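Local atomic coordinates of 401aa long hypothetical glucose-1-phosphate thymidylyltransferase (Sulfolobus tokodaii, PDB entry 2GGO), a protein that probably acts as a bifunctional enzyme of UDP-N-acetylglucosamine and UDP-N-acetylgalactosamine synthesis, joining a sugar-1-phosphate nucleotidyltransferase to a hexapeptide-repeat acyltransferase part. Residues Glu252-Thr257 with Ile271-Tyr276; Gly290-Val295 with Pro307-Val312. One frame throughout, in Å; residues are numbered along the deposited sequence.

In the fold
Both contacts lie in the C-terminal left-handed parallel beta-helix, away from the probable nucleotide and sugar-phosphate sites of the N-terminal part, and each joins the same corner of two successive coils. Along the chain they come in series: 252-257 pairs with 271-276, and two coils further on 290-295 pairs with 307-312. Their centres are about 10 Å apart. Strands 252-253, 270-271, 288-291 and 305-308 run side by side in one parallel sheet that both interactions reach. Interaction 1 also touches interaction 2 directly, because Ser275 OG probably hydrogen-bonds to Gly290 O, and Asn274 O probably accepts from Ser292 N. The four segments therefore form a continuous ladder of turns along one edge of the prism.

Interaction 1. Residues Glu252-Thr257 with Ile271-Tyr276; sequences EIKSGT and IGPNSY
At a corner of the left-handed beta-helix, Ile253 and Ile271 form a parallel bridge between successive coils. Ile271 N gives a nearly straight hydrogen bond to Glu252 O (2.9 Å), and Ile271 O takes one back from Lys254 N. Beyond the bridge the two segments turn together, and Asn274 N bonds to Ser255 O at 3.1 Å. Gly256 suits the third position of a type II turn: at its phi of 90° a CB would jam against the preceding carbonyl oxygen, and would also strike Asn274 OD1. Thr257 closes that turn: its OG1, anti to the carbonyl carbon (chi1 -60°), reaches back to Lys254 O at 2.7 Å, joining Thr257 N on the same acceptor. Its CG2 meets Ile271 CG2 at 4.0 Å, the two side chains crossing at about a right angle. An alanine here would probably leave Lys254 O with just the longer backbone bond inside the turn and open a gap beside Ile271 CG2. Lys254 lays CG near Ile271 O, and its extended chain carries NZ to a water that donates to Gly272 O. Strand 234-235 flanks strand 252-253, strand 288-291 flanks strand 270-271, and both isoleucines pack on Ile265 of strand 263-265.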
# COMPACT_ATOMS: atom_id res chain seq x y z
N GLU A 252 9.81 21.99 -11.59
CA GLU A 252 10.21 23.40 -11.54
C GLU A 252 10.03 23.85 -10.12
O GLU A 252 8.93 23.68 -9.57
CB GLU A 252 9.30 24.23 -12.45
CG GLU A 252 9.92 25.60 -12.85
CD GLU A 252 8.87 26.71 -13.18
OE1 GLU A 252 7.63 26.40 -13.30
OE2 GLU A 252 9.30 27.91 -13.32
N ILE A 253 11.08 24.42 -9.54
CA ILE A 253 11.06 24.95 -8.18
C ILE A 253 11.42 26.44 -8.11
O ILE A 253 12.52 26.85 -8.46
CB ILE A 253 12.00 24.15 -7.28
CG1 ILE A 253 11.79 22.63 -7.51
CG2 ILE A 253 11.81 24.58 -5.87
CD1 ILE A 253 12.27 21.74 -6.43
N LYS A 254 10.47 27.24 -7.66
CA LYS A 254 10.50 28.68 -7.72
C LYS A 254 11.01 29.25 -6.44
O LYS A 254 10.96 28.63 -5.37
CB LYS A 254 9.10 29.22 -8.01
CG LYS A 254 8.48 28.59 -9.24
CD LYS A 254 7.23 29.33 -9.66
CE LYS A 254 6.57 28.76 -10.97
NZ LYS A 254 5.12 29.18 -11.06
N SER A 255 11.52 30.46 -6.57
CA SER A 255 12.25 31.12 -5.50
C SER A 255 11.43 31.24 -4.23
O SER A 255 10.19 31.25 -4.27
CB SER A 255 12.72 32.50 -6.00
OG SER A 255 13.33 32.35 -7.29
N GLY A 256 12.11 31.27 -3.09
CA GLY A 256 11.42 31.40 -1.82
C GLY A 256 11.07 30.04 -1.26
O GLY A 256 10.77 29.92 -0.07
N THR A 257 11.13 29.02 -2.10
CA THR A 257 10.87 27.67 -1.64
C THR A 257 11.95 27.16 -0.70
O THR A 257 13.11 27.43 -0.91
CB THR A 257 10.69 26.72 -2.79
OG1 THR A 257 9.59 27.16 -3.58
CG2 THR A 257 10.43 25.33 -2.30
N ILE A 271 6.50 23.71 -7.96
CA ILE A 271 6.56 24.01 -6.53
C ILE A 271 6.86 25.47 -6.42
O ILE A 271 7.69 25.97 -7.15
CB ILE A 271 7.72 23.24 -5.81
CG1 ILE A 271 7.69 21.78 -6.18
CG2 ILE A 271 7.58 23.36 -4.26
CD1 ILE A 271 6.40 21.14 -5.74
N GLY A 272 6.19 26.17 -5.51
CA GLY A 272 6.52 27.55 -5.27
C GLY A 272 5.67 28.57 -6.00
O GLY A 272 4.71 28.21 -6.72
N PRO A 273 5.96 29.84 -5.79
CA PRO A 273 7.05 30.37 -4.96
C PRO A 273 6.72 30.29 -3.48
O PRO A 273 5.56 30.12 -3.16
CB PRO A 273 7.09 31.84 -5.37
CG PRO A 273 5.71 32.15 -5.77
CD PRO A 273 5.14 30.92 -6.37
N ASN A 274 7.72 30.36 -2.59
CA ASN A 274 7.43 30.52 -1.18
C ASN A 274 6.65 29.32 -0.65
O ASN A 274 5.75 29.43 0.16
CB ASN A 274 6.63 31.81 -0.99
CG ASN A 274 7.45 33.08 -1.36
OD1 ASN A 274 8.67 33.10 -1.16
ND2 ASN A 274 6.77 34.13 -1.90
N SER A 275 7.01 28.14 -1.12
CA SER A 275 6.52 26.91 -0.54
C SER A 275 7.47 26.36 0.52
O SER A 275 8.66 26.63 0.50
CB SER A 275 6.36 25.87 -1.60
OG SER A 275 5.39 26.27 -2.52
N TYR A 276 6.97 25.50 1.39
CA TYR A 276 7.82 24.90 2.42
C TYR A 276 7.58 23.40 2.39
O TYR A 276 6.54 22.96 2.78
CB TYR A 276 7.44 25.44 3.80
CG TYR A 276 8.27 25.03 5.04
CD1 TYR A 276 9.50 24.39 4.95
CD2 TYR A 276 7.78 25.28 6.33
CE1 TYR A 276 10.22 24.04 6.11
CE2 TYR A 276 8.48 24.92 7.48
CZ TYR A 276 9.71 24.31 7.35
OH TYR A 276 10.43 23.98 8.46
O HOH W 1 3.53 29.10 -9.00

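Interaction 2. Residues Gly290-Val295 with Pro307-Val312; sequences GASVEV and PHLSYV
Glu294 and Ser310 begin the main backbone ladder, where Glu294 N bonds to Ser310 O at 2.7 Å and Glu294 O accepts from Val312 N at 2.8 Å. Both bonds are close to straight. Toward the corner the pairing slackens: Ser310 N reaches Ser292 O in a bent bond of 3.3 Å, and the bond from Leu309 N to Ala291 O is weak. A water bridges the two segments beside it, accepting from Ala291 N and donating to Pro307 O.

CA-H...O contacts fill in between these bonds. The tightest joins Gly290 CA to Pro307 O at 3.0 Å, and glycine fits because a CB here would collide with that oxygen. This is one corner of a left-handed beta-helix, where a short strand of one face gives way to a short strand of the next, stacked coil on coil; Ser292 and Leu309 take matching left-handed backbone conformations (phi 56° and 59°) at this turn.

Among the side chains, Val293 turns CG2 anti to its carbonyl carbon, which places that methyl against the backbone of Pro307 to Leu309 in the next coil, 3.5 Å from His308 N. Val295 and Val312 lie side by side, pointing the same way, with Val295 CG2 4.2 Å from Val312 CB; branched valines suit this buried face, where Val295 also packs on Ile300. On the other face Glu294 is stretched out beside the Tyr311 ring. Its CB meets the ring edge in plane, while OE2 comes to 3.6 Å from Tyr311 CE1 and the carboxylate is turned 71° from the ring. A salt bridge from OE2 to Arg278 ties the acid to the preceding coil, and Tyr311 also touches Arg278. At the exposed corner Ser292 CB rests against Leu309 CD2.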
# COMPACT_ATOMS: atom_id res chain seq x y z
N GLY A 290 1.82 25.40 -4.13
CA GLY A 290 1.85 26.89 -4.33
C GLY A 290 2.37 27.73 -3.20
O GLY A 290 2.95 27.20 -2.27
N ALA A 291 2.12 29.03 -3.25
CA ALA A 291 2.69 29.96 -2.29
C ALA A 291 1.97 29.82 -0.99
O ALA A 291 0.72 29.76 -0.99
CB ALA A 291 2.60 31.37 -2.80
N SER A 292 2.73 29.89 0.10
CA SER A 292 2.22 29.65 1.44
C SER A 292 1.56 28.33 1.65
O SER A 292 0.57 28.28 2.41
CB SER A 292 1.25 30.74 1.89
OG SER A 292 1.77 32.06 1.79
N VAL A 293 2.08 27.28 1.00
CA VAL A 293 1.62 25.92 1.21
C VAL A 293 2.72 25.14 1.91
O VAL A 293 3.90 25.17 1.49
CB VAL A 293 1.18 25.24 -0.12
CG1 VAL A 293 0.86 23.77 0.10
CG2 VAL A 293 0.04 25.98 -0.73
N GLU A 294 2.36 24.43 2.98
CA GLU A 294 3.38 23.67 3.70
C GLU A 294 2.87 22.20 3.71
O GLU A 294 1.68 21.93 3.90
CB GLU A 294 3.61 24.27 5.12
CG GLU A 294 4.68 23.52 6.07
CD GLU A 294 4.67 23.98 7.51
OE1 GLU A 294 4.36 25.14 7.84
OE2 GLU A 294 4.99 23.16 8.38
N VAL A 295 3.79 21.26 3.48
CA VAL A 295 3.49 19.83 3.48
C VAL A 295 4.53 19.12 4.33
O VAL A 295 5.69 19.50 4.33
CB VAL A 295 3.52 19.24 2.03
CG1 VAL A 295 3.29 17.73 2.03
CG2 VAL A 295 2.53 19.93 1.14
N PRO A 307 -2.69 24.54 -4.17
CA PRO A 307 -1.96 25.73 -4.65
C PRO A 307 -1.88 26.95 -3.74
O PRO A 307 -0.97 27.76 -4.00
CB PRO A 307 -2.71 26.09 -5.90
CG PRO A 307 -4.20 25.76 -5.43
CD PRO A 307 -4.06 24.49 -4.71
N HIS A 308 -2.71 27.09 -2.68
CA HIS A 308 -2.63 28.31 -1.85
C HIS A 308 -2.95 28.15 -0.40
O HIS A 308 -3.94 27.59 -0.15
CB HIS A 308 -3.78 29.29 -2.24
CG HIS A 308 -4.03 29.43 -3.70
ND1 HIS A 308 -3.28 30.24 -4.58
CD2 HIS A 308 -5.05 28.96 -4.43
CE1 HIS A 308 -3.78 30.12 -5.79
NE2 HIS A 308 -4.95 29.47 -5.68
N LEU A 309 -2.12 28.66 0.53
CA LEU A 309 -2.58 28.88 1.91
C LEU A 309 -3.08 27.67 2.64
O LEU A 309 -3.95 27.79 3.51
CB LEU A 309 -3.54 30.04 1.96
CG LEU A 309 -2.88 31.38 1.50
CD1 LEU A 309 -3.93 32.47 0.95
CD2 LEU A 309 -2.32 32.04 2.64
N SER A 310 -2.28 26.62 2.52
CA SER A 310 -2.60 25.29 2.95
C SER A 310 -1.49 24.59 3.74
O SER A 310 -0.24 24.80 3.52
CB SER A 310 -3.09 24.50 1.73
OG SER A 310 -4.52 24.72 1.58
N TYR A 311 -1.90 23.80 4.75
CA TYR A 311 -0.99 22.96 5.45
C TYR A 311 -1.48 21.52 5.24
O TYR A 311 -2.63 21.23 5.54
CB TYR A 311 -1.06 23.30 6.99
CG TYR A 311 -0.17 22.36 7.79
CD1 TYR A 311 1.15 22.22 7.49
CD2 TYR A 311 -0.72 21.51 8.69
CE1 TYR A 311 1.92 21.26 8.15
CE2 TYR A 311 -0.00 20.63 9.36
CZ TYR A 311 1.32 20.50 9.13
OH TYR A 311 2.04 19.55 9.82
N VAL A 312 -0.61 20.60 4.78
CA VAL A 312 -0.94 19.15 4.69
C VAL A 312 0.08 18.42 5.53
O VAL A 312 1.24 18.44 5.20
CB VAL A 312 -0.88 18.63 3.20
CG1 VAL A 312 -1.29 17.19 3.03
CG2 VAL A 312 -1.82 19.47 2.32
O HOH W 2 0.31 29.75 -5.44